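PDB 3FTJ: macrolide export ATP-binding/permease protein MacB from Actinobacillus actinomycetemcomitans, which probably serves as the ATP-driven inner-membrane transporter of the tripartite efflux system MacAB-TdeA, conferring resistance to macrolides. Local coordinates for residues A[32-37]-A[203-208]; A[101-106]-A[163-168]. All coordinates share one frame; numbering follows the deposited sequence.

Overall arrangement
Both contacts belong to the periplasmic region of MacB. Their centres are about 22 Å apart, and each centre lies about 15 Å from the centre of the chain. Interaction 1 sets the loop between helices 27-31 and 37-44 against the loop that leads into strand 206-209. Interaction 2 sets the end of helix 97-102 and the turn after it against helix 160-168. Along the chain, both segments of interaction 2 fall between the two segments of interaction 1. The contacts also meet directly: I37 CG1 packs against L164 CD1 at 3.5 Å, which brings the start of helix 37-44 onto helix 160-168. Neither contact includes a bound ligand.

Interaction 1 (A[32-37]-A[203-208]); sequences IQNLKI and KKDFFI
N34 meets the carboxylate of D205 in the close part of the contact. N34 CB lies 3.6 Å from D205 OD2. The two side chains cross at about a right angle, yet the amide of N34 and the carboxylate of D205 are nearly parallel, with their planes 10° apart. K203 stands at the solvent edge of this pair and is exposed. Its chain bends at the last torsion (chi4 -72°) and brings NZ to 2.8 Å from D205 OD2. The salt bridge uses the anti side of the carboxylate. D205 OD1 is hydrogen-bonded to H201, at the end of helix 186-201. The buried carboxylate therefore has a partner on each oxygen, which would be expected to stabilise its negative charge. D205 leads into strand 206-209, which pairs antiparallel with strand 15-20 in the mixed sheet of the MacB periplasmic region. The other part of the contact is loose, although its residues are buried. L35 and F206 face each other without close contact, L35 CD2 being 4.7 Å from F206 CB. The ring of F206 leads away from L35, and I18, L197 and K198 touch F206.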
ATOM      1  N   ILE A  32       1.980   7.110  15.162  1.00 27.96           N
ATOM      2  CA  ILE A  32       0.901   6.467  15.899  1.00 29.99           C
ATOM      3  C   ILE A  32      -0.045   5.751  14.949  1.00 25.88           C
ATOM      4  O   ILE A  32      -0.699   6.387  14.125  1.00 25.34           O
ATOM      5  CB  ILE A  32       0.076   7.489  16.694  1.00 29.12           C
ATOM      6  CG1 ILE A  32       0.983   8.551  17.315  1.00 34.88           C
ATOM      7  CG2 ILE A  32      -0.782   6.776  17.738  1.00 28.68           C
ATOM      8  CD1 ILE A  32       1.791   8.041  18.472  1.00 37.26           C
ATOM      9  N   GLN A  33      -0.135   4.431  15.069  1.00 19.83           N
ATOM     10  CA  GLN A  33      -0.984   3.656  14.172  1.00 19.44           C
ATOM     11  C   GLN A  33      -2.407   3.494  14.697  1.00 23.95           C
ATOM     12  O   GLN A  33      -2.637   2.719  15.619  1.00 25.31           O
ATOM     13  CB  GLN A  33      -0.401   2.264  13.971  1.00 22.18           C
ATOM     14  CG  GLN A  33       0.662   2.175  12.932  1.00 22.26           C
ATOM     15  CD  GLN A  33       0.945   0.739  12.544  1.00 24.45           C
ATOM     16  OE1 GLN A  33       1.081  -0.144  13.407  1.00 21.51           O
ATOM     17  NE2 GLN A  33       1.044   0.497  11.244  1.00 24.12           N
ATOM     18  N   ASN A  34      -3.363   4.199  14.097  1.00 21.25           N
ATOM     19  CA  ASN A  34      -4.758   4.052  14.493  1.00 19.23           C
ATOM     20  C   ASN A  34      -5.625   3.447  13.406  1.00 21.29           C
ATOM     21  O   ASN A  34      -6.722   2.949  13.678  1.00 23.28           O
ATOM     22  CB  ASN A  34      -5.326   5.379  14.990  1.00 19.59           C
ATOM     23  CG  ASN A  34      -4.951   5.660  16.426  1.00 24.48           C
ATOM     24  OD1 ASN A  34      -4.512   6.758  16.766  1.00 28.42           O
ATOM     25  ND2 ASN A  34      -5.120   4.661  17.282  1.00 26.36           N
ATOM     26  N   LEU A  35      -5.132   3.466  12.171  1.00 19.53           N
ATOM     27  CA  LEU A  35      -5.828   2.768  11.094  1.00 20.78           C
ATOM     28  C   LEU A  35      -5.774   1.262  11.359  1.00 20.18           C
ATOM     29  O   LEU A  35      -4.722   0.733  11.712  1.00 20.13           O
ATOM     30  CB  LEU A  35      -5.192   3.101   9.740  1.00 19.30           C
ATOM     31  CG  LEU A  35      -5.401   4.550   9.276  1.00 19.25           C
ATOM     32  CD1 LEU A  35      -4.582   4.868   8.034  1.00 19.77           C
ATOM     33  CD2 LEU A  35      -6.891   4.811   9.023  1.00 22.62           C
ATOM     34  N   LYS A  36      -6.907   0.584  11.188  1.00 19.13           N
ATOM     35  CA  LYS A  36      -7.011  -0.854  11.436  1.00 20.78           C
ATOM     36  C   LYS A  36      -7.613  -1.573  10.251  1.00 17.94           C
ATOM     37  O   LYS A  36      -8.337  -0.984   9.451  1.00 18.61           O
ATOM     38  CB  LYS A  36      -7.912  -1.147  12.642  1.00 21.19           C
ATOM     39  CG  LYS A  36      -7.762  -0.225  13.816  1.00 22.50           C
ATOM     40  CD  LYS A  36      -8.789  -0.575  14.860  1.00 24.65           C
ATOM     41  CE  LYS A  36      -8.679   0.300  16.096  1.00 36.62           C
ATOM     42  NZ  LYS A  36      -9.522  -0.238  17.237  1.00 42.18           N
ATOM     43  N   ILE A  37      -7.347  -2.867  10.169  1.00 18.76           N
ATOM     44  CA  ILE A  37      -7.954  -3.715   9.148  1.00 20.44           C
ATOM     45  C   ILE A  37      -9.483  -3.658   9.206  1.00 20.32           C
ATOM     46  O   ILE A  37     -10.148  -3.700   8.169  1.00 21.77           O
ATOM     47  CB  ILE A  37      -7.463  -5.173   9.272  1.00 19.79           C
ATOM     48  CG1 ILE A  37      -5.985  -5.254   8.889  1.00 15.64           C
ATOM     49  CG2 ILE A  37      -8.291  -6.101   8.393  1.00 23.86           C
ATOM     50  CD1 ILE A  37      -5.687  -4.742   7.492  1.00 13.60           C
ATOM     51  N   LYS A 203     -12.359  10.470  16.449  1.00 26.36           N
ATOM     52  CA  LYS A 203     -11.638  11.730  16.255  1.00 27.49           C
ATOM     53  C   LYS A 203     -10.897  11.743  14.915  1.00 30.05           C
ATOM     54  O   LYS A 203     -10.623  10.691  14.330  1.00 30.42           O
ATOM     55  CB  LYS A 203     -10.626  11.956  17.384  1.00 28.61           C
ATOM     56  CG  LYS A 203      -9.449  10.976  17.366  1.00 30.68           C
ATOM     57  CD  LYS A 203      -8.459  11.283  18.473  1.00 34.05           C
ATOM     58  CE  LYS A 203      -7.077  10.702  18.177  1.00 45.66           C
ATOM     59  NZ  LYS A 203      -7.007   9.209  18.298  1.00 40.47           N
ATOM     60  N   LYS A 204     -10.555  12.935  14.440  1.00 26.26           N
ATOM     61  CA  LYS A 204      -9.825  13.064  13.184  1.00 28.55           C
ATOM     62  C   LYS A 204      -8.331  12.906  13.447  1.00 32.07           C
ATOM     63  O   LYS A 204      -7.632  13.875  13.742  1.00 27.16           O
ATOM     64  CB  LYS A 204     -10.123  14.410  12.510  1.00 29.72           C
ATOM     65  CG  LYS A 204      -9.376  14.638  11.204  1.00 33.17           C
ATOM     66  CD  LYS A 204     -10.243  14.349   9.998  1.00 30.72           C
ATOM     67  CE  LYS A 204      -9.472  14.506   8.699  1.00 31.16           C
ATOM     68  NZ  LYS A 204      -8.508  15.628   8.775  1.00 40.70           N
ATOM     69  N   ASP A 205      -7.861  11.665  13.355  1.00 27.21           N
ATOM     70  CA  ASP A 205      -6.472  11.347  13.614  1.00 24.68           C
ATOM     71  C   ASP A 205      -5.851  10.704  12.384  1.00 26.76           C
ATOM     72  O   ASP A 205      -5.001   9.821  12.490  1.00 27.65           O
ATOM     73  CB  ASP A 205      -6.360  10.417  14.823  1.00 25.41           C
ATOM     74  CG  ASP A 205      -7.114   9.119  14.630  1.00 26.32           C
ATOM     75  OD1 ASP A 205      -7.571   8.856  13.503  1.00 25.04           O
ATOM     76  OD2 ASP A 205      -7.244   8.355  15.609  1.00 28.05           O
ATOM     77  N   PHE A 206      -6.288  11.162  11.215  1.00 24.18           N
ATOM     78  CA  PHE A 206      -5.845  10.618   9.937  1.00 21.99           C
ATOM     79  C   PHE A 206      -5.974  11.742   8.940  1.00 22.89           C
ATOM     80  O   PHE A 206      -6.612  12.754   9.224  1.00 25.10           O
ATOM     81  CB  PHE A 206      -6.764   9.472   9.504  1.00 22.57           C
ATOM     82  CG  PHE A 206      -8.209   9.874   9.396  1.00 23.40           C
ATOM     83  CD1 PHE A 206      -8.710  10.414   8.217  1.00 23.13           C
ATOM     84  CD2 PHE A 206      -9.060   9.734  10.479  1.00 22.66           C
ATOM     85  CE1 PHE A 206     -10.045  10.798   8.116  1.00 22.05           C
ATOM     86  CE2 PHE A 206     -10.392  10.117  10.393  1.00 24.14           C
ATOM     87  CZ  PHE A 206     -10.887  10.654   9.207  1.00 26.12           C
ATOM     88  N   PHE A 207      -5.380  11.576   7.768  1.00 23.83           N
ATOM     89  CA  PHE A 207      -5.568  12.555   6.706  1.00 26.38           C
ATOM     90  C   PHE A 207      -5.646  11.839   5.372  1.00 29.84           C
ATOM     91  O   PHE A 207      -5.193  10.701   5.242  1.00 26.10           O
ATOM     92  CB  PHE A 207      -4.464  13.617   6.713  1.00 27.95           C
ATOM     93  CG  PHE A 207      -3.076  13.070   6.518  1.00 29.30           C
ATOM     94  CD1 PHE A 207      -2.430  13.202   5.297  1.00 29.14           C
ATOM     95  CD2 PHE A 207      -2.405  12.447   7.559  1.00 27.46           C
ATOM     96  CE1 PHE A 207      -1.147  12.712   5.115  1.00 30.75           C
ATOM     97  CE2 PHE A 207      -1.115  11.957   7.384  1.00 27.45           C
ATOM     98  CZ  PHE A 207      -0.488  12.090   6.162  1.00 29.59           C
ATOM     99  N   ILE A 208      -6.238  12.504   4.387  1.00 28.49           N
ATOM    100  CA  ILE A 208      -6.493  11.885   3.096  1.00 25.53           C
ATOM    101  C   ILE A 208      -5.687  12.570   2.004  1.00 27.83           C
ATOM    102  O   ILE A 208      -5.622  13.799   1.942  1.00 30.13           O
ATOM    103  CB  ILE A 208      -7.994  11.919   2.763  1.00 29.38           C
ATOM    104  CG1 ILE A 208      -8.792  11.212   3.864  1.00 26.55           C
ATOM    105  CG2 ILE A 208      -8.260  11.284   1.404  1.00 32.50           C
ATOM    106  CD1 ILE A 208     -10.237  10.936   3.497  1.00 29.84           C
TER

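Interaction 2 (A[101-106]-A[163-168]); sequences DQSNQV and VLNKIT
S103 receives two hydrogen bonds from neighbouring residues of helix 160-168. N165 ND2 gives one to S103 OG at 2.9 Å. The hydroxyl oxygen lies close to the plane of the N165 amide, but the bond is bent, with an N-H...O angle of 136°. K166 NZ gives the other to S103 O at 3.0 Å. It comes in the carbonyl plane, at a C=O...N angle of 145°. The lysine chain runs extended to CE and then bends (chi4 80°), which turns its ammonium group onto this carbonyl. The same nitrogen, K166 NZ, lies 3.6 Å from S103 CB. A backbone oxygen and a side-chain oxygen of one residue are thus held by one helix.

S103 has positive phi and closes helix 97-102 in a Schellman motif, and from this position it presents both oxygens to helix 160-168. Q105 is the centre of an inverse gamma turn, with a weak bond from V106 N to N104 O at 2.9 Å. This turn leads into strand 106-110, which pairs antiparallel with strand 155-159, the strand just before helix 160-168. That helix ends in a wider pi-type turn, where V163 O accepts from both I167 N and T168 N.

Van der Waals contact joins Q105 and K166, which cross at about a right angle. The CD-CE part of K166 passes over both CG and the amide end of Q105. Q105 CG lies 3.7 Å from K166 CD. The 2.9 Å between Q105 OE1 and K166 CE is unusually short and doubtful. The amide of Q105 has its polar partners on strand 133-141: NE2 bonds to P134 O, and OE1 takes a weak bond from R133. R133 also gives a weak bond to K166 O.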
ATOM      1  N   ASP A 101      -6.423 -14.610   2.269  1.00 24.89           N
ATOM      2  CA  ASP A 101      -7.222 -15.407   3.200  1.00 22.96           C
ATOM      3  C   ASP A 101      -6.401 -16.424   4.003  1.00 27.53           C
ATOM      4  O   ASP A 101      -6.676 -16.662   5.180  1.00 25.87           O
ATOM      5  CB  ASP A 101      -8.335 -16.142   2.448  1.00 28.14           C
ATOM      6  CG  ASP A 101      -9.535 -15.254   2.152  1.00 36.75           C
ATOM      7  OD1 ASP A 101      -9.880 -14.405   2.998  1.00 37.30           O
ATOM      8  OD2 ASP A 101     -10.137 -15.412   1.070  1.00 38.19           O
ATOM      9  N   GLN A 102      -5.408 -17.032   3.361  1.00 21.34           N
ATOM     10  CA  GLN A 102      -4.609 -18.072   4.004  1.00 24.29           C
ATOM     11  C   GLN A 102      -3.287 -17.522   4.560  1.00 25.72           C
ATOM     12  O   GLN A 102      -2.460 -18.273   5.064  1.00 23.58           O
ATOM     13  CB  GLN A 102      -4.329 -19.215   3.022  1.00 26.14           C
ATOM     14  CG  GLN A 102      -5.585 -19.859   2.449  1.00 28.86           C
ATOM     15  CD  GLN A 102      -6.474 -20.447   3.530  1.00 34.91           C
ATOM     16  OE1 GLN A 102      -6.079 -21.374   4.237  1.00 45.39           O
ATOM     17  NE2 GLN A 102      -7.682 -19.908   3.666  1.00 40.64           N
ATOM     18  N   SER A 103      -3.095 -16.211   4.472  1.00 22.93           N
ATOM     19  CA  SER A 103      -1.867 -15.603   4.976  1.00 23.66           C
ATOM     20  C   SER A 103      -0.645 -16.361   4.457  1.00 21.32           C
ATOM     21  O   SER A 103       0.211 -16.774   5.232  1.00 22.41           O
ATOM     22  CB  SER A 103      -1.866 -15.597   6.509  1.00 23.47           C
ATOM     23  OG  SER A 103      -2.905 -14.767   7.013  1.00 27.66           O
ATOM     24  N   ASN A 104      -0.578 -16.546   3.144  1.00 18.09           N
ATOM     25  CA  ASN A 104       0.519 -17.282   2.531  1.00 19.93           C
ATOM     26  C   ASN A 104       1.799 -16.461   2.543  1.00 22.50           C
ATOM     27  O   ASN A 104       1.777 -15.245   2.305  1.00 16.99           O
ATOM     28  CB  ASN A 104       0.175 -17.668   1.087  1.00 21.03           C
ATOM     29  CG  ASN A 104      -0.751 -18.873   0.999  1.00 24.70           C
ATOM     30  OD1 ASN A 104      -1.345 -19.135  -0.046  1.00 26.22           O
ATOM     31  ND2 ASN A 104      -0.881 -19.604   2.093  1.00 25.53           N
ATOM     32  N   GLN A 105       2.917 -17.130   2.815  1.00 21.60           N
ATOM     33  CA  GLN A 105       4.220 -16.476   2.782  1.00 18.80           C
ATOM     34  C   GLN A 105       4.735 -16.457   1.355  1.00 18.79           C
ATOM     35  O   GLN A 105       5.634 -17.214   0.978  1.00 18.84           O
ATOM     36  CB  GLN A 105       5.200 -17.166   3.728  1.00 17.36           C
ATOM     37  CG  GLN A 105       4.838 -16.939   5.188  1.00 20.98           C
ATOM     38  CD  GLN A 105       5.510 -17.922   6.136  1.00 25.17           C
ATOM     39  OE1 GLN A 105       4.920 -18.332   7.127  1.00 29.60           O
ATOM     40  NE2 GLN A 105       6.746 -18.301   5.834  1.00 19.60           N
ATOM     41  N   VAL A 106       4.113 -15.609   0.549  1.00 17.03           N
ATOM     42  CA  VAL A 106       4.516 -15.437  -0.834  1.00 18.75           C
ATOM     43  C   VAL A 106       4.847 -13.977  -1.041  1.00 18.94           C
ATOM     44  O   VAL A 106       4.307 -13.108  -0.358  1.00 19.35           O
ATOM     45  CB  VAL A 106       3.397 -15.855  -1.827  1.00 19.18           C
ATOM     46  CG1 VAL A 106       3.131 -17.367  -1.742  1.00 16.36           C
ATOM     47  CG2 VAL A 106       2.125 -15.064  -1.566  1.00 18.08           C
ATOM     48  N   VAL A 163       1.828 -10.383   6.616  1.00 18.23           N
ATOM     49  CA  VAL A 163       2.768  -9.478   7.259  1.00 17.79           C
ATOM     50  C   VAL A 163       2.327  -9.139   8.682  1.00 21.02           C
ATOM     51  O   VAL A 163       3.137  -9.119   9.604  1.00 20.37           O
ATOM     52  CB  VAL A 163       2.975  -8.210   6.413  1.00 16.48           C
ATOM     53  CG1 VAL A 163       3.793  -7.185   7.165  1.00 18.65           C
ATOM     54  CG2 VAL A 163       3.668  -8.582   5.136  1.00 16.83           C
ATOM     55  N   LEU A 164       1.035  -8.901   8.861  1.00 18.56           N
ATOM     56  CA  LEU A 164       0.495  -8.597  10.173  1.00 20.30           C
ATOM     57  C   LEU A 164       0.589  -9.828  11.066  1.00 21.71           C
ATOM     58  O   LEU A 164       1.032  -9.744  12.199  1.00 22.38           O
ATOM     59  CB  LEU A 164      -0.969  -8.143  10.064  1.00 17.50           C
ATOM     60  CG  LEU A 164      -1.229  -6.757   9.467  1.00 20.52           C
ATOM     61  CD1 LEU A 164      -2.703  -6.571   9.179  1.00 16.64           C
ATOM     62  CD2 LEU A 164      -0.709  -5.655  10.401  1.00 17.77           C
ATOM     63  N   ASN A 165       0.151 -10.971  10.553  1.00 23.04           N
ATOM     64  CA  ASN A 165       0.073 -12.181  11.364  1.00 23.62           C
ATOM     65  C   ASN A 165       1.456 -12.714  11.754  1.00 24.03           C
ATOM     66  O   ASN A 165       1.648 -13.196  12.863  1.00 26.10           O
ATOM     67  CB  ASN A 165      -0.746 -13.268  10.649  1.00 24.20           C
ATOM     68  CG  ASN A 165      -2.248 -12.958  10.611  1.00 29.45           C
ATOM     69  OD1 ASN A 165      -2.773 -12.251  11.472  1.00 25.95           O
ATOM     70  ND2 ASN A 165      -2.944 -13.506   9.613  1.00 25.39           N
ATOM     71  N   LYS A 166       2.421 -12.601  10.848  1.00 22.74           N
ATOM     72  CA  LYS A 166       3.711 -13.266  11.018  1.00 24.87           C
ATOM     73  C   LYS A 166       4.897 -12.331  11.260  1.00 26.31           C
ATOM     74  O   LYS A 166       5.916 -12.750  11.807  1.00 26.04           O
ATOM     75  CB  LYS A 166       3.998 -14.175   9.816  1.00 24.22           C
ATOM     76  CG  LYS A 166       3.020 -15.348   9.685  1.00 29.46           C
ATOM     77  CD  LYS A 166       3.136 -16.022   8.321  1.00 37.07           C
ATOM     78  CE  LYS A 166       2.386 -17.355   8.276  1.00 38.01           C
ATOM     79  NZ  LYS A 166       0.921 -17.179   8.076  1.00 36.43           N
ATOM     80  N   ILE A 167       4.777 -11.073  10.854  1.00 20.71           N
ATOM     81  CA  ILE A 167       5.903 -10.147  10.971  1.00 22.46           C
ATOM     82  C   ILE A 167       5.706  -9.085  12.055  1.00 23.46           C
ATOM     83  O   ILE A 167       6.410  -9.077  13.065  1.00 20.52           O
ATOM     84  CB  ILE A 167       6.191  -9.416   9.636  1.00 26.25           C
ATOM     85  CG1 ILE A 167       6.302 -10.410   8.473  1.00 25.00           C
ATOM     86  CG2 ILE A 167       7.457  -8.595   9.751  1.00 24.15           C
ATOM     87  CD1 ILE A 167       7.520 -11.290   8.534  1.00 25.27           C
ATOM     88  N   THR A 168       4.758  -8.176  11.834  1.00 21.04           N
ATOM     89  CA  THR A 168       4.595  -7.024  12.715  1.00 20.99           C
ATOM     90  C   THR A 168       3.712  -7.322  13.912  1.00 19.61           C
ATOM     91  O   THR A 168       3.873  -6.711  14.968  1.00 25.15           O
ATOM     92  CB  THR A 168       3.982  -5.822  11.965  1.00 24.59           C
ATOM     93  OG1 THR A 168       2.581  -6.049  11.765  1.00 21.71           O
ATOM     94  CG2 THR A 168       4.667  -5.626  10.618  1.00 23.52           C
TER